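Local coordinates for conserved domain protein (Porphyromonas gingivalis, PDB 3PNN) that probably transfers a sugar to an acceptor to form a glycosidic linkage, as a cytoplasmic glycosyltransferase with an alpha/beta/alpha Rossmann-like fold, at residues G164-V170 against V183-E189; Y149-R155 against S263-T269; K99-H105 against P243-I249; L178-V182 against V253-I257. One frame throughout, in Å; residues are numbered along the deposited sequence.

Contact 1 (G164-V170 against V183-E189)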
loop_
_atom_site.group_PDB
_atom_site.type_symbol
_atom_site.label_atom_id
_atom_site.label_comp_id
_atom_site.label_asym_id
_atom_site.label_seq_id
_atom_site.Cartn_x
_atom_site.Cartn_y
_atom_site.Cartn_z
ATOM N N GLY A 164 -18.578 10.585 2.094
ATOM C CA GLY A 164 -18.697 9.732 3.263
ATOM C C GLY A 164 -17.380 9.593 3.999
ATOM O O GLY A 164 -16.386 10.225 3.640
ATOM N N GLY A 165 -17.366 8.750 5.025
ATOM C CA GLY A 165 -16.175 8.574 5.831
ATOM C C GLY A 165 -15.104 7.764 5.143
ATOM O O GLY A 165 -15.393 6.952 4.259
ATOM N N VAL A 166 -13.857 7.986 5.545
ATOM C CA VAL A 166 -12.752 7.188 5.044
ATOM C C VAL A 166 -12.021 6.502 6.189
ATOM O O VAL A 166 -12.141 6.901 7.341
ATOM C CB VAL A 166 -11.756 8.029 4.218
ATOM C CG1 VAL A 166 -12.462 8.626 2.999
ATOM C CG2 VAL A 166 -11.135 9.129 5.072
ATOM N N SER A 167 -11.269 5.465 5.856
ATOM C CA SER A 167 -10.488 4.742 6.837
ATOM C C SER A 167 -9.016 5.041 6.584
ATOM O O SER A 167 -8.533 4.917 5.459
ATOM C CB SER A 167 -10.780 3.243 6.728
ATOM O OG SER A 167 -9.978 2.492 7.616
ATOM N N ARG A 168 -8.307 5.452 7.635
ATOM C CA ARG A 168 -6.921 5.902 7.510
ATOM C C ARG A 168 -6.061 5.360 8.649
ATOM O O ARG A 168 -6.525 5.251 9.781
ATOM C CB ARG A 168 -6.868 7.436 7.529
ATOM C CG ARG A 168 -7.639 8.110 6.414
ATOM C CD ARG A 168 -6.893 7.965 5.095
ATOM N NE ARG A 168 -7.626 8.510 3.953
ATOM C CZ ARG A 168 -8.198 7.762 3.007
ATOM N NH1 ARG A 168 -8.140 6.433 3.077
ATOM N NH2 ARG A 168 -8.826 8.340 1.984
ATOM N N GLY A 169 -4.814 5.015 8.350
ATOM C CA GLY A 169 -3.858 4.706 9.399
ATOM C C GLY A 169 -3.420 5.994 10.076
ATOM O O GLY A 169 -2.596 6.736 9.534
ATOM N N VAL A 170 -3.967 6.268 11.256
ATOM C CA VAL A 170 -3.646 7.508 11.961
ATOM C C VAL A 170 -2.332 7.358 12.721
ATOM O O VAL A 170 -2.169 6.441 13.530
ATOM C CB VAL A 170 -4.783 7.933 12.915
ATOM C CG1 VAL A 170 -4.362 9.150 13.718
ATOM C CG2 VAL A 170 -6.049 8.238 12.116
ATOM N N VAL A 183 -2.530 3.322 13.983
ATOM C CA VAL A 183 -3.736 2.535 14.210
ATOM C C VAL A 183 -4.813 2.897 13.189
ATOM O O VAL A 183 -5.154 4.073 13.012
ATOM C CB VAL A 183 -4.300 2.750 15.628
ATOM C CG1 VAL A 183 -3.265 2.368 16.690
ATOM C CG2 VAL A 183 -4.739 4.192 15.801
ATOM N N GLU A 184 -5.347 1.876 12.524
ATOM C CA GLU A 184 -6.385 2.076 11.518
ATOM C C GLU A 184 -7.657 2.614 12.159
ATOM O O GLU A 184 -8.203 2.000 13.080
ATOM C CB GLU A 184 -6.683 0.758 10.793
ATOM C CG GLU A 184 -7.513 0.921 9.525
ATOM C CD GLU A 184 -6.730 1.560 8.386
ATOM O OE1 GLU A 184 -5.501 1.351 8.307
ATOM O OE2 GLU A 184 -7.349 2.267 7.563
ATOM N N ARG A 185 -8.121 3.764 11.683
ATOM C CA ARG A 185 -9.368 4.353 12.165
ATOM C C ARG A 185 -10.354 4.497 11.009
ATOM O O ARG A 185 -9.994 5.011 9.946
ATOM C CB ARG A 185 -9.116 5.733 12.773
ATOM C CG ARG A 185 -8.099 5.746 13.910
ATOM C CD ARG A 185 -8.572 4.928 15.108
ATOM N NE ARG A 185 -7.680 5.099 16.247
ATOM C CZ ARG A 185 -7.859 4.532 17.438
ATOM N NH1 ARG A 185 -8.907 3.744 17.653
ATOM N NH2 ARG A 185 -6.987 4.753 18.417
ATOM N N THR A 186 -11.592 4.049 11.215
ATOM C CA THR A 186 -12.627 4.161 10.185
ATOM C C THR A 186 -13.521 5.362 10.437
ATOM O O THR A 186 -13.544 5.911 11.539
ATOM C CB THR A 186 -13.538 2.908 10.126
ATOM O OG1 THR A 186 -14.190 2.729 11.387
ATOM C CG2 THR A 186 -12.739 1.661 9.784
ATOM N N GLY A 187 -14.251 5.773 9.404
ATOM C CA GLY A 187 -15.295 6.774 9.545
ATOM C C GLY A 187 -14.839 8.210 9.698
ATOM O O GLY A 187 -15.591 9.053 10.195
ATOM N N ILE A 188 -13.612 8.498 9.272
ATOM C CA ILE A 188 -13.079 9.851 9.375
ATOM C C ILE A 188 -13.779 10.777 8.387
ATOM O O ILE A 188 -13.775 10.538 7.176
ATOM C CB ILE A 188 -11.559 9.888 9.108
ATOM C CG1 ILE A 188 -10.840 8.855 9.978
ATOM C CG2 ILE A 188 -11.011 11.304 9.334
ATOM C CD1 ILE A 188 -9.375 8.669 9.627
ATOM N N GLU A 189 -14.369 11.841 8.912
ATOM C CA GLU A 189 -15.075 12.813 8.092
ATOM C C GLU A 189 -14.831 14.216 8.612
ATOM O O GLU A 189 -14.664 14.420 9.817
ATOM C CB GLU A 189 -16.587 12.556 8.126
ATOM C CG GLU A 189 -17.061 11.337 7.371
ATOM C CD GLU A 189 -18.583 11.263 7.297
ATOM O OE1 GLU A 189 -19.192 10.654 8.203
ATOM O OE2 GLU A 189 -19.165 11.821 6.339
HETATM O O HOH W 1 -14.291 11.762 4.553
#
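V166 and I188 exchange two backbone hydrogen bonds, V166 N to I188 O and I188 N to V166 O, at the bulged end of an antiparallel beta hairpin of strands 166-173 and 179-191. A G1 beta bulge sits here: G187 and I188 together face V166, and the register slips by one before R168 pairs with R185. G187 has a positive phi (76°), a conformation that glycine adopts readily. At G165 the glycine lets the two strands come close, G165 CA lying 3.3 Å from E189 CG.

The tight part is the face carrying V166, R168, V170, R185 and I188. CD1 of I188 lies against the first two carbons of R168, 3.5 Å from R168 CB, at a slant; V170 CG2 lies 3.7 Å from R185 CG, these two side chains at about a right angle. The branched and long aliphatic stems fill this side; the charged ends go elsewhere, R168 to T159 O and the ring of W273, R185 to E200. I188 also packs on I195 and F197 of strand 194-198.

The other side, with S167, E184 and T186, is looser and more exposed. There S167 holds OG anti to the backbone N (chi1 177°), turned to the neighbouring strand, and E184, bent at chi2 (72°), folds back to meet it. S167 OG donates to the anti lone pair of E184 OE2 at 2.6 Å.

Contact 2 (Y149-R155 against S263-T269)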
loop_
_atom_site.group_PDB
_atom_site.type_symbol
_atom_site.label_atom_id
_atom_site.label_comp_id
_atom_site.label_asym_id
_atom_site.label_seq_id
_atom_site.Cartn_x
_atom_site.Cartn_y
_atom_site.Cartn_z
ATOM N N TYR A 149 13.189 1.227 8.792
ATOM C CA TYR A 149 12.187 1.291 7.724
ATOM C C TYR A 149 11.714 2.729 7.543
ATOM O O TYR A 149 12.228 3.645 8.204
ATOM C CB TYR A 149 10.981 0.428 8.100
ATOM C CG TYR A 149 11.308 -1.005 8.499
ATOM C CD1 TYR A 149 12.325 -1.711 7.873
ATOM C CD2 TYR A 149 10.562 -1.659 9.485
ATOM C CE1 TYR A 149 12.607 -3.041 8.218
ATOM C CE2 TYR A 149 10.830 -2.994 9.836
ATOM C CZ TYR A 149 11.856 -3.673 9.198
ATOM O OH TYR A 149 12.145 -4.976 9.547
ATOM N N CYS A 150 10.729 2.926 6.664
ATOM C CA CYS A 150 10.153 4.252 6.454
ATOM C C CYS A 150 8.712 4.167 5.948
ATOM O O CYS A 150 8.211 3.096 5.578
ATOM C CB CYS A 150 11.013 5.071 5.486
ATOM S SG CYS A 150 11.068 4.387 3.781
HETATM N N MSE A 151 8.022 5.298 5.963
HETATM C CA MSE A 151 6.719 5.381 5.314
HETATM C C MSE A 151 6.565 6.783 4.783
HETATM O O MSE A 151 7.176 7.709 5.305
HETATM C CB MSE A 151 5.547 5.044 6.255
HETATM C CG MSE A 151 5.377 5.913 7.483
HETATM SE SE MSE A 151 3.502 5.872 8.185
HETATM C CE MSE A 151 2.895 7.564 7.407
ATOM N N VAL A 152 5.760 6.927 3.737
ATOM C CA VAL A 152 5.545 8.243 3.154
ATOM C C VAL A 152 4.264 8.768 3.776
ATOM O O VAL A 152 3.192 8.177 3.626
ATOM C CB VAL A 152 5.457 8.186 1.626
ATOM C CG1 VAL A 152 5.099 9.585 1.055
ATOM C CG2 VAL A 152 6.797 7.713 1.040
ATOM N N GLY A 153 4.394 9.846 4.537
ATOM C CA GLY A 153 3.249 10.412 5.221
ATOM C C GLY A 153 2.464 11.359 4.330
ATOM O O GLY A 153 3.044 12.073 3.505
ATOM N N TYR A 154 1.146 11.344 4.495
ATOM C CA TYR A 154 0.249 12.328 3.894
ATOM C C TYR A 154 -0.501 13.062 5.013
ATOM O O TYR A 154 -0.459 12.633 6.163
ATOM C CB TYR A 154 -0.711 11.632 2.933
ATOM C CG TYR A 154 0.027 11.100 1.722
ATOM C CD1 TYR A 154 0.160 11.882 0.573
ATOM C CD2 TYR A 154 0.648 9.851 1.753
ATOM C CE1 TYR A 154 0.857 11.423 -0.533
ATOM C CE2 TYR A 154 1.360 9.383 0.650
ATOM C CZ TYR A 154 1.455 10.171 -0.490
ATOM O OH TYR A 154 2.167 9.714 -1.583
ATOM N N ARG A 155 -1.166 14.170 4.687
ATOM C CA ARG A 155 -1.927 14.913 5.697
ATOM C C ARG A 155 -3.408 14.538 5.593
ATOM O O ARG A 155 -3.979 14.564 4.512
ATOM C CB ARG A 155 -1.733 16.429 5.534
ATOM C CG ARG A 155 -0.322 16.930 5.917
ATOM C CD ARG A 155 0.641 17.025 4.725
ATOM N NE ARG A 155 1.976 17.480 5.147
ATOM C CZ ARG A 155 2.282 18.749 5.419
ATOM N NH1 ARG A 155 1.352 19.691 5.303
ATOM N NH2 ARG A 155 3.515 19.082 5.801
ATOM N N SER A 263 12.466 0.929 13.712
ATOM C CA SER A 263 12.169 2.347 13.725
ATOM C C SER A 263 11.709 2.695 12.327
ATOM O O SER A 263 12.167 2.101 11.348
ATOM C CB SER A 263 13.404 3.166 14.109
ATOM O OG SER A 263 14.458 2.934 13.197
ATOM N N VAL A 264 10.781 3.637 12.229
ATOM C CA VAL A 264 10.188 3.955 10.941
ATOM C C VAL A 264 10.269 5.465 10.783
ATOM O O VAL A 264 9.656 6.197 11.554
ATOM C CB VAL A 264 8.705 3.505 10.866
ATOM C CG1 VAL A 264 8.090 3.907 9.514
ATOM C CG2 VAL A 264 8.576 1.978 11.093
ATOM N N GLU A 265 11.041 5.937 9.810
ATOM C CA GLU A 265 11.082 7.377 9.555
ATOM C C GLU A 265 9.896 7.769 8.688
ATOM O O GLU A 265 9.618 7.126 7.669
ATOM C CB GLU A 265 12.391 7.810 8.871
ATOM C CG GLU A 265 12.359 9.311 8.491
ATOM C CD GLU A 265 13.626 9.815 7.787
ATOM O OE1 GLU A 265 14.533 9.011 7.493
ATOM O OE2 GLU A 265 13.711 11.036 7.532
ATOM N N VAL A 266 9.198 8.829 9.082
ATOM C CA VAL A 266 8.060 9.316 8.309
ATOM C C VAL A 266 8.534 10.406 7.340
ATOM O O VAL A 266 9.048 11.444 7.768
ATOM C CB VAL A 266 6.940 9.877 9.214
ATOM C CG1 VAL A 266 5.769 10.407 8.358
ATOM C CG2 VAL A 266 6.450 8.807 10.181
ATOM N N LEU A 267 8.376 10.159 6.043
ATOM C CA LEU A 267 8.873 11.078 5.021
ATOM C C LEU A 267 7.734 11.998 4.610
ATOM O O LEU A 267 6.723 11.542 4.096
ATOM C CB LEU A 267 9.391 10.290 3.813
ATOM C CG LEU A 267 10.393 9.176 4.160
ATOM C CD1 LEU A 267 10.607 8.248 2.959
ATOM C CD2 LEU A 267 11.731 9.766 4.615
ATOM N N ASP A 268 7.894 13.297 4.846
ATOM C CA ASP A 268 6.808 14.245 4.586
ATOM C C ASP A 268 6.814 14.735 3.135
ATOM O O ASP A 268 7.306 15.822 2.846
ATOM C CB ASP A 268 6.905 15.437 5.558
ATOM C CG ASP A 268 5.632 16.299 5.575
ATOM O OD1 ASP A 268 4.635 15.939 4.905
ATOM O OD2 ASP A 268 5.629 17.339 6.277
ATOM N N THR A 269 6.250 13.950 2.229
ATOM C CA THR A 269 6.279 14.303 0.804
ATOM C C THR A 269 5.462 15.551 0.502
ATOM O O THR A 269 4.524 15.879 1.229
ATOM C CB THR A 269 5.762 13.128 -0.074
ATOM O OG1 THR A 269 5.830 13.495 -1.457
ATOM C CG2 THR A 269 4.313 12.789 0.278
HETATM O O HOH W 2 2.732 14.782 3.247
#
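A parallel strand pair in the beta structure of this Rossmann-like domain joins 149-155 to 263-268, which are more than a hundred residues apart in sequence. Y149 N bonds to S263 O, and the exchange continues from Y149 to G153.

On one face the selenomethionine M151 packs its CG 3.9 Å from V264 CG1 and lies alongside V266, pointing the same way. G153 follows on that face, with V266 CG1 4.0 Å from its CA, so the absence of a side chain suits the closeness of the valine. The other face brings C150 SG to L267 CD1 and is covered by helix 129-140 through L135, V134 and K138.

T269 puts its methyl CG2 over one face of the Y154 ring, a CH-pi contact 4.2 Å from the centroid. T269 CG2 is also tight against V152 CG1, at 3.4 Å.

At the more exposed end, R155 bends at chi2 (94°) to present its guanidinium side-on, nearly coplanar with the D268 carboxylate. In this bidentate salt bridge R155 NE donates to D268 OD1 (3.1 Å) and R155 NH2 to D268 OD2 (2.8 Å), each oxygen using its syn lone pair.

Contact 3 (K99-H105 against P243-I249)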
loop_
_atom_site.group_PDB
_atom_site.type_symbol
_atom_site.label_atom_id
_atom_site.label_comp_id
_atom_site.label_asym_id
_atom_site.label_seq_id
_atom_site.Cartn_x
_atom_site.Cartn_y
_atom_site.Cartn_z
ATOM N N LYS A 99 -12.010 -16.030 3.247
ATOM C CA LYS A 99 -11.479 -14.676 3.208
ATOM C C LYS A 99 -9.948 -14.677 3.252
ATOM O O LYS A 99 -9.350 -15.347 4.092
ATOM C CB LYS A 99 -12.037 -13.878 4.382
ATOM C CG LYS A 99 -11.531 -12.453 4.459
ATOM C CD LYS A 99 -12.317 -11.674 5.497
ATOM C CE LYS A 99 -12.067 -10.184 5.383
ATOM N NZ LYS A 99 -13.123 -9.408 6.093
ATOM N N PRO A 100 -9.308 -13.937 2.333
ATOM C CA PRO A 100 -7.842 -13.860 2.315
ATOM C C PRO A 100 -7.285 -13.363 3.645
ATOM O O PRO A 100 -7.929 -12.569 4.334
ATOM C CB PRO A 100 -7.551 -12.849 1.202
ATOM C CG PRO A 100 -8.741 -12.986 0.267
ATOM C CD PRO A 100 -9.921 -13.281 1.167
ATOM N N TRP A 101 -6.081 -13.813 3.977
ATOM C CA TRP A 101 -5.497 -13.562 5.294
ATOM C C TRP A 101 -5.153 -12.113 5.613
ATOM O O TRP A 101 -4.986 -11.770 6.783
ATOM C CB TRP A 101 -4.274 -14.449 5.508
ATOM C CG TRP A 101 -4.618 -15.897 5.599
ATOM C CD1 TRP A 101 -4.315 -16.867 4.689
ATOM C CD2 TRP A 101 -5.331 -16.554 6.663
ATOM N NE1 TRP A 101 -4.794 -18.081 5.115
ATOM C CE2 TRP A 101 -5.420 -17.918 6.324
ATOM C CE3 TRP A 101 -5.903 -16.119 7.863
ATOM C CZ2 TRP A 101 -6.062 -18.856 7.140
ATOM C CZ3 TRP A 101 -6.534 -17.053 8.682
ATOM C CH2 TRP A 101 -6.608 -18.406 8.315
ATOM N N GLY A 102 -5.021 -11.264 4.591
ATOM C CA GLY A 102 -4.798 -9.844 4.829
ATOM C C GLY A 102 -3.569 -9.269 4.136
ATOM O O GLY A 102 -2.754 -10.014 3.592
ATOM N N THR A 103 -3.418 -7.947 4.161
ATOM C CA THR A 103 -2.330 -7.300 3.424
ATOM C C THR A 103 -0.915 -7.728 3.822
ATOM O O THR A 103 -0.021 -7.761 2.970
ATOM C CB THR A 103 -2.395 -5.752 3.480
ATOM O OG1 THR A 103 -2.306 -5.317 4.846
ATOM C CG2 THR A 103 -3.694 -5.259 2.859
ATOM N N ASN A 104 -0.680 -8.011 5.101
ATOM C CA ASN A 104 0.676 -8.405 5.478
ATOM C C ASN A 104 0.938 -9.877 5.111
ATOM O O ASN A 104 2.083 -10.268 4.935
ATOM C CB ASN A 104 0.999 -8.081 6.947
ATOM C CG ASN A 104 2.475 -7.748 7.167
ATOM O OD1 ASN A 104 3.355 -8.572 6.923
ATOM N ND2 ASN A 104 2.744 -6.546 7.652
ATOM N N HIS A 105 -0.119 -10.677 4.942
ATOM C CA HIS A 105 0.062 -12.026 4.386
ATOM C C HIS A 105 0.424 -11.929 2.892
ATOM O O HIS A 105 1.291 -12.645 2.402
ATOM C CB HIS A 105 -1.176 -12.904 4.593
ATOM C CG HIS A 105 -1.105 -14.233 3.900
ATOM N ND1 HIS A 105 -1.813 -14.514 2.748
ATOM C CD2 HIS A 105 -0.416 -15.361 4.198
ATOM C CE1 HIS A 105 -1.562 -15.755 2.369
ATOM N NE2 HIS A 105 -0.719 -16.292 3.233
ATOM N N PRO A 243 -13.259 -16.677 11.179
ATOM C CA PRO A 243 -13.658 -16.633 9.770
ATOM C C PRO A 243 -13.178 -15.379 9.046
ATOM O O PRO A 243 -12.875 -15.453 7.852
ATOM C CB PRO A 243 -15.194 -16.625 9.837
ATOM C CG PRO A 243 -15.536 -16.999 11.242
ATOM C CD PRO A 243 -14.411 -16.507 12.076
ATOM N N LYS A 244 -13.117 -14.251 9.748
ATOM C CA LYS A 244 -12.842 -12.971 9.091
ATOM C C LYS A 244 -11.632 -12.204 9.647
ATOM O O LYS A 244 -11.430 -11.027 9.326
ATOM C CB LYS A 244 -14.095 -12.090 9.122
ATOM C CG LYS A 244 -15.357 -12.835 8.703
ATOM C CD LYS A 244 -16.596 -11.957 8.749
ATOM C CE LYS A 244 -16.777 -11.173 7.459
ATOM N NZ LYS A 244 -18.154 -10.608 7.349
ATOM N N SER A 245 -10.825 -12.867 10.469
ATOM C CA SER A 245 -9.637 -12.230 11.031
ATOM C C SER A 245 -8.648 -11.875 9.920
ATOM O O SER A 245 -8.562 -12.589 8.920
ATOM C CB SER A 245 -8.976 -13.143 12.063
ATOM O OG SER A 245 -8.713 -14.423 11.513
ATOM N N GLU A 246 -7.915 -10.774 10.097
ATOM C CA GLU A 246 -6.982 -10.295 9.075
ATOM C C GLU A 246 -5.661 -9.830 9.667
ATOM O O GLU A 246 -5.623 -9.239 10.748
ATOM C CB GLU A 246 -7.588 -9.150 8.267
ATOM C CG GLU A 246 -8.644 -9.584 7.264
ATOM C CD GLU A 246 -9.161 -8.414 6.449
ATOM O OE1 GLU A 246 -8.646 -8.191 5.329
ATOM O OE2 GLU A 246 -10.071 -7.709 6.937
ATOM N N PHE A 247 -4.589 -10.087 8.927
ATOM C CA PHE A 247 -3.222 -9.773 9.341
ATOM C C PHE A 247 -2.750 -8.588 8.515
ATOM O O PHE A 247 -2.406 -8.746 7.338
ATOM C CB PHE A 247 -2.358 -11.013 9.079
ATOM C CG PHE A 247 -0.946 -10.923 9.596
ATOM C CD1 PHE A 247 -0.690 -10.720 10.943
ATOM C CD2 PHE A 247 0.128 -11.113 8.734
ATOM C CE1 PHE A 247 0.616 -10.666 11.426
ATOM C CE2 PHE A 247 1.441 -11.065 9.209
ATOM C CZ PHE A 247 1.684 -10.838 10.554
ATOM N N PHE A 248 -2.752 -7.402 9.131
ATOM C CA PHE A 248 -2.553 -6.123 8.433
ATOM C C PHE A 248 -1.165 -5.536 8.651
ATOM O O PHE A 248 -0.589 -5.692 9.725
ATOM C CB PHE A 248 -3.551 -5.083 8.948
ATOM C CG PHE A 248 -4.973 -5.350 8.559
ATOM C CD1 PHE A 248 -5.357 -5.319 7.230
ATOM C CD2 PHE A 248 -5.929 -5.600 9.526
ATOM C CE1 PHE A 248 -6.670 -5.555 6.867
ATOM C CE2 PHE A 248 -7.246 -5.836 9.172
ATOM C CZ PHE A 248 -7.615 -5.812 7.840
ATOM N N ILE A 249 -0.661 -4.803 7.659
ATOM C CA ILE A 249 0.660 -4.187 7.784
ATOM C C ILE A 249 0.809 -3.237 9.000
ATOM O O ILE A 249 1.770 -3.362 9.779
ATOM C CB ILE A 249 1.056 -3.465 6.493
ATOM C CG1 ILE A 249 1.159 -4.470 5.339
ATOM C CG2 ILE A 249 2.361 -2.692 6.684
ATOM C CD1 ILE A 249 1.288 -3.791 3.973
HETATM O O HOH W 3 -13.807 -16.732 5.583
HETATM O O HOH W 4 -8.341 -10.070 3.421
#
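The backbones of W101 and F247 are joined by a bond from F247 N to W101 O (2.8 Å), as two irregular segments draw together and each passes into a helix. G102 is the N-cap residue of helix 103-108 and F248 that of helix 249-259. F247 O in turn accepts from N104 N at 2.9 Å, so that F247 uses both its amide and its carbonyl on the opposite segment. G102, with phi 126°, lets its backbone lie directly against F247 O, as a glycine can.

T103 adds a third bond. Its OG1 lies between the backbone N and the carbonyl carbon (chi1 60°), from where it accepts I249 N at 3.3 Å; a small hydroxyl on the first turn of one helix thus receives an amide from the first turn of helix 249-259. Two loop-to-helix junctions of the Rossmann-like domain are in this way tied start to start, against helix 223-239.

The buried N104 lays its CB 3.6 Å from F247 CD2, with amide and ring planes 60° apart, and its ND2 beside I249 CG1. Its polar end is satisfied beyond the two segments, ND2 by Y224 and OD1 by S228. F247, a flat apolar group, meets F232 and L231 of the same helix.

At the outer end, K99 stretches out fully to bring NZ within 3.6 Å of E246 OE2, a long salt bridge. Water 4 links E246 OE1 to P100 O, donating to each at 2.7 Å.

Contact 4 (L178-V182 against V253-I257)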
loop_
_atom_site.group_PDB
_atom_site.type_symbol
_atom_site.label_atom_id
_atom_site.label_comp_id
_atom_site.label_asym_id
_atom_site.label_seq_id
_atom_site.Cartn_x
_atom_site.Cartn_y
_atom_site.Cartn_z
ATOM N N LEU A 178 10.015 10.200 13.717
ATOM C CA LEU A 178 9.886 8.753 13.837
ATOM C C LEU A 178 8.480 8.368 14.276
ATOM O O LEU A 178 7.902 8.992 15.177
ATOM C CB LEU A 178 10.907 8.194 14.828
ATOM C CG LEU A 178 12.374 8.344 14.422
ATOM C CD1 LEU A 178 13.264 7.911 15.595
ATOM C CD2 LEU A 178 12.678 7.527 13.161
ATOM N N LEU A 179 7.945 7.342 13.621
ATOM C CA LEU A 179 6.620 6.809 13.911
ATOM C C LEU A 179 6.633 6.154 15.287
ATOM O O LEU A 179 7.473 5.294 15.565
ATOM C CB LEU A 179 6.243 5.760 12.848
ATOM C CG LEU A 179 4.808 5.240 12.871
ATOM C CD1 LEU A 179 3.859 6.408 12.655
ATOM C CD2 LEU A 179 4.579 4.121 11.818
ATOM N N THR A 180 5.724 6.557 16.162
ATOM C CA THR A 180 5.674 5.932 17.481
ATOM C C THR A 180 4.429 5.069 17.611
ATOM O O THR A 180 4.322 4.261 18.530
ATOM C CB THR A 180 5.704 6.966 18.626
ATOM O OG1 THR A 180 4.545 7.798 18.536
ATOM C CG2 THR A 180 6.952 7.825 18.543
ATOM N N GLY A 181 3.489 5.240 16.686
ATOM C CA GLY A 181 2.274 4.443 16.701
ATOM C C GLY A 181 1.454 4.648 15.444
ATOM O O GLY A 181 1.417 5.741 14.890
ATOM N N VAL A 182 0.793 3.591 14.985
ATOM C CA VAL A 182 -0.144 3.717 13.887
ATOM C C VAL A 182 -1.330 2.781 14.117
ATOM O O VAL A 182 -1.160 1.600 14.452
ATOM C CB VAL A 182 0.546 3.469 12.518
ATOM C CG1 VAL A 182 1.252 2.112 12.502
ATOM C CG2 VAL A 182 -0.451 3.584 11.385
ATOM N N VAL A 253 3.690 -3.373 11.919
ATOM C CA VAL A 253 4.597 -2.238 12.069
ATOM C C VAL A 253 4.451 -1.640 13.468
ATOM O O VAL A 253 5.437 -1.339 14.141
ATOM C CB VAL A 253 4.343 -1.158 11.003
ATOM C CG1 VAL A 253 5.053 0.146 11.368
ATOM C CG2 VAL A 253 4.801 -1.656 9.619
ATOM N N ASN A 254 3.213 -1.488 13.912
ATOM C CA ASN A 254 2.965 -0.948 15.246
ATOM C C ASN A 254 3.620 -1.808 16.335
ATOM O O ASN A 254 4.214 -1.295 17.300
ATOM C CB ASN A 254 1.456 -0.808 15.469
ATOM C CG ASN A 254 1.118 -0.024 16.725
ATOM O OD1 ASN A 254 1.348 1.186 16.801
ATOM N ND2 ASN A 254 0.556 -0.708 17.710
ATOM N N ASP A 255 3.541 -3.123 16.173
ATOM C CA ASP A 255 4.110 -4.022 17.165
ATOM C C ASP A 255 5.625 -3.902 17.212
ATOM O O ASP A 255 6.221 -3.900 18.287
ATOM C CB ASP A 255 3.720 -5.469 16.867
ATOM C CG ASP A 255 4.165 -6.421 17.975
ATOM O OD1 ASP A 255 3.369 -6.660 18.905
ATOM O OD2 ASP A 255 5.314 -6.913 17.928
ATOM N N LEU A 256 6.252 -3.809 16.040
ATOM C CA LEU A 256 7.708 -3.734 15.958
ATOM C C LEU A 256 8.266 -2.432 16.521
ATOM O O LEU A 256 9.312 -2.416 17.184
ATOM C CB LEU A 256 8.155 -3.902 14.505
ATOM C CG LEU A 256 7.906 -5.279 13.890
ATOM C CD1 LEU A 256 8.388 -5.266 12.433
ATOM C CD2 LEU A 256 8.632 -6.353 14.693
ATOM N N ILE A 257 7.594 -1.321 16.241
ATOM C CA ILE A 257 8.054 -0.060 16.817
ATOM C C ILE A 257 7.816 -0.001 18.316
ATOM O O ILE A 257 8.637 0.532 19.056
ATOM C CB ILE A 257 7.467 1.199 16.111
ATOM C CG1 ILE A 257 5.951 1.246 16.199
ATOM C CG2 ILE A 257 7.843 1.214 14.655
ATOM C CD1 ILE A 257 5.350 2.120 15.064
#
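I257 meets L179 where helix 249-259 leans on residues 179-182 of strand 179-191, their short axes 7.6 Å apart at closest. The isoleucine sets CG1 between its backbone N and carbonyl carbon (chi1 61°), which directs CD1 at the strand. That methyl touches L179 CG and L179 O, both at 3.9 Å, and comes close to the backbone of T180 and G181. The CD2 branch of L179 touches both I257 CD1 and V253 CG1, 4.0 Å from V253 CG1. Leucine, valine and isoleucine suit this apolar patch, where methyl groups of L179, V253 and I257 meet.

N254 supplies the polar tie. With CG anti to the backbone N (chi1 -170°), its side chain slides past that of V182 in the opposite direction and OD1 accepts V182 N at 3.1 Å, the donor tilted 32° from the amide's carbonyl plane. The same OD1 is 3.4 Å from G181 CA, at the classic beta bulge in which T180 and G181 both face Q172. Asparagine suits the place because its amide oxygen can accept a strand N-H.

Strand 263-268 backs the apolar patch through V264, which L179, V253 and I257 all touch, while V253 also packs on Y224 of helix 223-239.

Contact 2 is the most buried of the four, whereas contacts 1, 3 and 4 combine buried and exposed residues. Contacts 1 and 4 share strand 179-191: residues 183-189 are held by hairpin bonds and residues 179-182 by helix 249-259, and V182 CG2 packs on G169 and V170. Contacts 2 and 4 meet directly, with V264 O probably bonded to L179 N. Contact 3 stands apart, joined to contact 4 through helix 249-259. Chemistry follows place: backbone pairing governs contacts 1 and 2, interrupted by a bulge in contact 1; two helix starts exchange a few bonds in contact 3; contact 4 rests on aliphatic packing plus one side-chain bond. Salt bridges lie at the outer ends of contacts 2 and 3.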